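Local coordinates for acetolactate synthase isozyme 1 large subunit (Escherichia coli, PDB 6LPI), which forms the large subunit of a thiamine diphosphate-dependent enzyme of the acetohydroxy-acid synthase family and binds FAD, magnesium and thiamine diphosphate, at residues Ala192-Phe196 with Gln324-Val330. Residues are numbered along the deposited sequence.
With FAD (flavin-adenine dinucleotide), chain I.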
ATOM      1  N   ALA B 192      -0.462   1.597  20.858  1.00 69.24           N
ATOM      2  CA  ALA B 192      -0.699   3.019  21.069  1.00 63.23           C
ATOM      3  C   ALA B 192       0.203   3.841  20.164  1.00 62.93           C
ATOM      4  O   ALA B 192       1.356   3.481  19.917  1.00 59.42           O
ATOM      5  CB  ALA B 192      -0.453   3.397  22.526  1.00 62.89           C
ATOM      6  N   ALA B 193      -0.336   4.940  19.655  1.00 66.98           N
ATOM      7  CA  ALA B 193       0.425   5.820  18.784  1.00 67.50           C
ATOM      8  C   ALA B 193       1.520   6.555  19.563  1.00 67.86           C
ATOM      9  O   ALA B 193       1.415   6.742  20.780  1.00 73.48           O
ATOM     10  CB  ALA B 193      -0.500   6.827  18.102  1.00 74.71           C
ATOM     11  N   PRO B 194       2.583   6.970  18.875  1.00 60.63           N
ATOM     12  CA  PRO B 194       3.685   7.688  19.533  1.00 64.35           C
ATOM     13  C   PRO B 194       3.260   8.996  20.193  1.00 66.71           C
ATOM     14  O   PRO B 194       2.298   9.657  19.788  1.00 62.75           O
ATOM     15  CB  PRO B 194       4.658   7.968  18.377  1.00 67.37           C
ATOM     16  CG  PRO B 194       4.325   6.963  17.333  1.00 67.31           C
ATOM     17  CD  PRO B 194       2.852   6.713  17.449  1.00 60.50           C
ATOM     18  N   ALA B 195       4.043   9.401  21.195  1.00 73.64           N
ATOM     19  CA  ALA B 195       3.887  10.711  21.808  1.00 73.20           C
ATOM     20  C   ALA B 195       4.664  11.756  21.019  1.00 77.39           C
ATOM     21  O   ALA B 195       5.593  11.444  20.267  1.00 84.47           O
ATOM     22  CB  ALA B 195       4.374  10.700  23.255  1.00 75.67           C
ATOM     23  N   PHE B 196       4.295  13.017  21.221  1.00 71.91           N
ATOM     24  CA  PHE B 196       4.919  14.096  20.477  1.00 63.79           C
ATOM     25  C   PHE B 196       4.824  15.389  21.264  1.00 66.39           C
ATOM     26  O   PHE B 196       3.793  15.679  21.872  1.00 70.47           O
ATOM     27  CB  PHE B 196       4.255  14.244  19.110  1.00 62.30           C
ATOM     28  CG  PHE B 196       2.756  14.185  19.159  1.00 59.65           C
ATOM     29  CD1 PHE B 196       2.012  15.339  19.254  1.00 63.45           C
ATOM     30  CD2 PHE B 196       2.088  12.971  19.110  1.00 54.88           C
ATOM     31  CE1 PHE B 196       0.624  15.297  19.288  1.00 65.20           C
ATOM     32  CE2 PHE B 196       0.705  12.915  19.143  1.00 54.12           C
ATOM     33  CZ  PHE B 196      -0.029  14.076  19.231  1.00 60.20           C
ATOM     34  N   GLN B 324       6.659  12.491  14.679  1.00 50.93           N
ATOM     35  CA  GLN B 324       6.390  11.076  14.462  1.00 46.69           C
ATOM     36  C   GLN B 324       5.130  10.809  15.256  1.00 43.76           C
ATOM     37  O   GLN B 324       5.174  10.655  16.479  1.00 56.04           O
ATOM     38  CB  GLN B 324       7.518  10.175  14.922  1.00 50.82           C
ATOM     39  CG  GLN B 324       7.114   8.749  14.764  1.00 59.63           C
ATOM     40  CD  GLN B 324       7.886   7.834  15.641  1.00 61.38           C
ATOM     41  OE1 GLN B 324       8.711   8.278  16.437  1.00 67.53           O
ATOM     42  NE2 GLN B 324       7.647   6.535  15.495  1.00 59.85           N
ATOM     43  N   ALA B 325       4.007  10.732  14.564  1.00 43.49           N
ATOM     44  CA  ALA B 325       2.747  10.563  15.263  1.00 46.53           C
ATOM     45  C   ALA B 325       1.677  10.141  14.276  1.00 48.03           C
ATOM     46  O   ALA B 325       1.898  10.095  13.062  1.00 47.31           O
ATOM     47  CB  ALA B 325       2.337  11.863  15.949  1.00 44.06           C
ATOM     48  N   ASP B 326       0.521   9.791  14.827  1.00 50.93           N
ATOM     49  CA  ASP B 326      -0.680   9.619  14.031  1.00 48.66           C
ATOM     50  C   ASP B 326      -1.257  10.979  13.633  1.00 48.49           C
ATOM     51  O   ASP B 326      -1.345  11.888  14.460  1.00 55.55           O
ATOM     52  CB  ASP B 326      -1.698   8.811  14.819  1.00 49.90           C
ATOM     53  CG  ASP B 326      -3.063   8.910  14.230  1.00 57.97           C
ATOM     54  OD1 ASP B 326      -3.409   8.051  13.391  1.00 58.68           O
ATOM     55  OD2 ASP B 326      -3.782   9.858  14.603  1.00 62.16           O
ATOM     56  N   VAL B 327      -1.669  11.117  12.366  1.00 46.78           N
ATOM     57  CA  VAL B 327      -2.134  12.424  11.882  1.00 48.02           C
ATOM     58  C   VAL B 327      -3.339  12.921  12.676  1.00 50.78           C
ATOM     59  O   VAL B 327      -3.455  14.119  12.962  1.00 49.39           O
ATOM     60  CB  VAL B 327      -2.482  12.386  10.388  1.00 47.68           C
ATOM     61  CG1 VAL B 327      -2.470  13.806   9.834  1.00 52.19           C
ATOM     62  CG2 VAL B 327      -1.519  11.550   9.646  1.00 49.35           C
ATOM     63  N   ASP B 328      -4.267  12.028  13.019  1.00 51.44           N
ATOM     64  CA  ASP B 328      -5.452  12.455  13.754  1.00 54.47           C
ATOM     65  C   ASP B 328      -5.053  13.153  15.039  1.00 60.62           C
ATOM     66  O   ASP B 328      -5.451  14.293  15.287  1.00 69.28           O
ATOM     67  CB  ASP B 328      -6.351  11.259  14.074  1.00 62.65           C
ATOM     68  CG  ASP B 328      -7.826  11.606  14.083  1.00 71.92           C
ATOM     69  OD1 ASP B 328      -8.207  12.629  13.477  1.00 70.85           O
ATOM     70  OD2 ASP B 328      -8.599  10.850  14.722  1.00 78.03           O
ATOM     71  N   ASP B 329      -4.240  12.489  15.862  1.00 58.69           N
ATOM     72  CA  ASP B 329      -3.883  13.054  17.161  1.00 62.85           C
ATOM     73  C   ASP B 329      -3.178  14.402  17.018  1.00 60.78           C
ATOM     74  O   ASP B 329      -3.441  15.348  17.785  1.00 59.82           O
ATOM     75  CB  ASP B 329      -3.025  12.041  17.913  1.00 62.44           C
ATOM     76  CG  ASP B 329      -3.747  10.716  18.123  1.00 66.29           C
ATOM     77  OD1 ASP B 329      -4.984  10.728  18.349  1.00 72.42           O
ATOM     78  OD2 ASP B 329      -3.078   9.665  18.025  1.00 62.68           O
ATOM     79  N   VAL B 330      -2.349  14.540  15.987  1.00 57.01           N
ATOM     80  CA  VAL B 330      -1.658  15.801  15.770  1.00 55.97           C
ATOM     81  C   VAL B 330      -2.662  16.879  15.384  1.00 59.18           C
ATOM     82  O   VAL B 330      -2.774  17.911  16.051  1.00 60.53           O
ATOM     83  CB  VAL B 330      -0.576  15.631  14.690  1.00 50.02           C
ATOM     84  CG1 VAL B 330      -0.182  16.980  14.093  1.00 44.45           C
ATOM     85  CG2 VAL B 330       0.622  14.872  15.227  1.00 45.40           C
TER
HETATM   86  PA  FAD I 601       1.889   5.812   0.847  1.00 49.30           P
HETATM   87  O1A FAD I 601       0.481   5.620   0.439  1.00 61.06           O
HETATM   88  O2A FAD I 601       2.777   4.596   0.845  1.00 42.99           O
HETATM   89  O5B FAD I 601       1.712   6.455   2.279  1.00 31.13           O
HETATM   90  C5B FAD I 601       2.183   5.791   3.468  1.00 26.37           C
HETATM   91  C4B FAD I 601       2.826   6.836   4.340  1.00 39.26           C
HETATM   92  O4B FAD I 601       1.875   7.331   5.320  1.00 39.34           O
HETATM   93  C3B FAD I 601       4.024   6.342   5.144  1.00 42.90           C
HETATM   94  O3B FAD I 601       4.991   7.391   5.210  1.00 35.96           O
HETATM   95  C2B FAD I 601       3.372   5.978   6.483  1.00 37.87           C
HETATM   96  O2B FAD I 601       4.268   5.927   7.583  1.00 36.12           O
HETATM   97  C1B FAD I 601       2.415   7.154   6.615  1.00 39.37           C
HETATM   98  N9A FAD I 601       1.323   6.966   7.556  1.00 48.78           N
HETATM   99  C8A FAD I 601       0.418   5.940   7.598  1.00 51.45           C
HETATM  100  N7A FAD I 601      -0.475   6.053   8.555  1.00 49.01           N
HETATM  101  C5A FAD I 601      -0.131   7.238   9.186  1.00 52.96           C
HETATM  102  C6A FAD I 601      -0.679   7.924  10.290  1.00 54.22           C
HETATM  103  N6A FAD I 601      -1.738   7.495  10.982  1.00 59.58           N
HETATM  104  N1A FAD I 601      -0.084   9.076  10.672  1.00 45.10           N
HETATM  105  C2A FAD I 601       0.980   9.508   9.991  1.00 43.71           C
HETATM  106  N3A FAD I 601       1.578   8.954   8.935  1.00 52.35           N
HETATM  107  C4A FAD I 601       0.976   7.811   8.582  1.00 55.12           C
HETATM  108  N1  FAD I 601       1.835   9.001  -7.241  1.00 39.84           N
HETATM  109  C2  FAD I 601       1.733  10.360  -7.262  1.00 36.53           C
HETATM  110  O2  FAD I 601       1.683  11.007  -6.223  1.00 41.56           O
HETATM  111  N3  FAD I 601       1.668  11.033  -8.469  1.00 35.36           N
HETATM  112  C4  FAD I 601       1.698  10.454  -9.720  1.00 39.11           C
HETATM  113  O4  FAD I 601       1.629  11.158 -10.725  1.00 40.82           O
HETATM  114  C4X FAD I 601       1.819   9.004  -9.690  1.00 41.19           C
HETATM  115  N5  FAD I 601       1.854   8.357 -10.836  1.00 39.88           N
HETATM  116  C5X FAD I 601       1.951   6.971 -10.796  1.00 41.61           C
HETATM  117  C6  FAD I 601       1.979   6.261 -11.998  1.00 36.33           C
HETATM  118  C7  FAD I 601       2.062   4.868 -12.003  1.00 42.11           C
HETATM  119  C7M FAD I 601       2.108   4.130 -13.314  1.00 37.82           C
HETATM  120  C8  FAD I 601       2.124   4.171 -10.785  1.00 43.90           C
HETATM  121  C8M FAD I 601       2.232   2.665 -10.760  1.00 36.76           C
HETATM  122  C9  FAD I 601       2.097   4.878  -9.586  1.00 44.62           C
HETATM  123  C9A FAD I 601       2.021   6.266  -9.582  1.00 45.54           C
HETATM  124  N10 FAD I 601       1.988   7.006  -8.381  1.00 50.46           N
HETATM  125  C10 FAD I 601       1.885   8.371  -8.397  1.00 47.09           C
HETATM  126  C1' FAD I 601       2.047   6.335  -7.083  1.00 40.07           C
HETATM  127  C2' FAD I 601       3.445   6.337  -6.484  1.00 32.26           C
HETATM  128  O2' FAD I 601       4.212   5.259  -7.020  1.00 36.00           O
HETATM  129  C3' FAD I 601       3.346   6.155  -4.969  1.00 34.51           C
HETATM  130  O3' FAD I 601       2.633   4.958  -4.678  1.00 46.66           O
HETATM  131  C4' FAD I 601       2.668   7.308  -4.239  1.00 32.91           C
HETATM  132  O4' FAD I 601       3.042   8.530  -4.865  1.00 42.92           O
HETATM  133  C5' FAD I 601       3.036   7.355  -2.776  1.00 37.02           C
HETATM  134  O5' FAD I 601       2.057   8.137  -2.069  1.00 46.27           O
HETATM  135  P   FAD I 601       2.140   8.301  -0.525  1.00 90.95           P
HETATM  136  O1P FAD I 601       3.260   9.289  -0.197  1.00 83.80           O
HETATM  137  O2P FAD I 601       0.898   8.558  -0.046  1.00 44.72           O
HETATM  138  O3P FAD I 601       2.595   6.882  -0.087  1.00 61.25           O
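The extended loop 192-196, which leads into helix 198-210, passes alongside the turn where edge strand 321-324 of the central, Rossmann-like parallel sheet gives way to helix 327-334. The CA atoms come closest at P194 CA and A325 CA, 5.2 Å apart; A193 CA and D326 CA follow at 6.2 Å. The packing is mainly apolar. F196 lays its ring beside the first turn of the helix: V330 CG2 sits over one face in a CH-pi contact, 4.1 Å from the centroid, while D329 CB meets the edge and A325 CB comes within 3.4 Å of F196 CD2. P194 CB rests 3.3 Å from Q324 O, and the Q324 amide turns to R310. On the FAD side, the same turn reads the adenine: V327 N donates to FAD N1A at 3.1 Å. D326 is the N-cap and works at both ends of its carboxylate, OD2 accepting from D329 N at 3.0 Å and OD1 from FAD N6A at 3.0 Å.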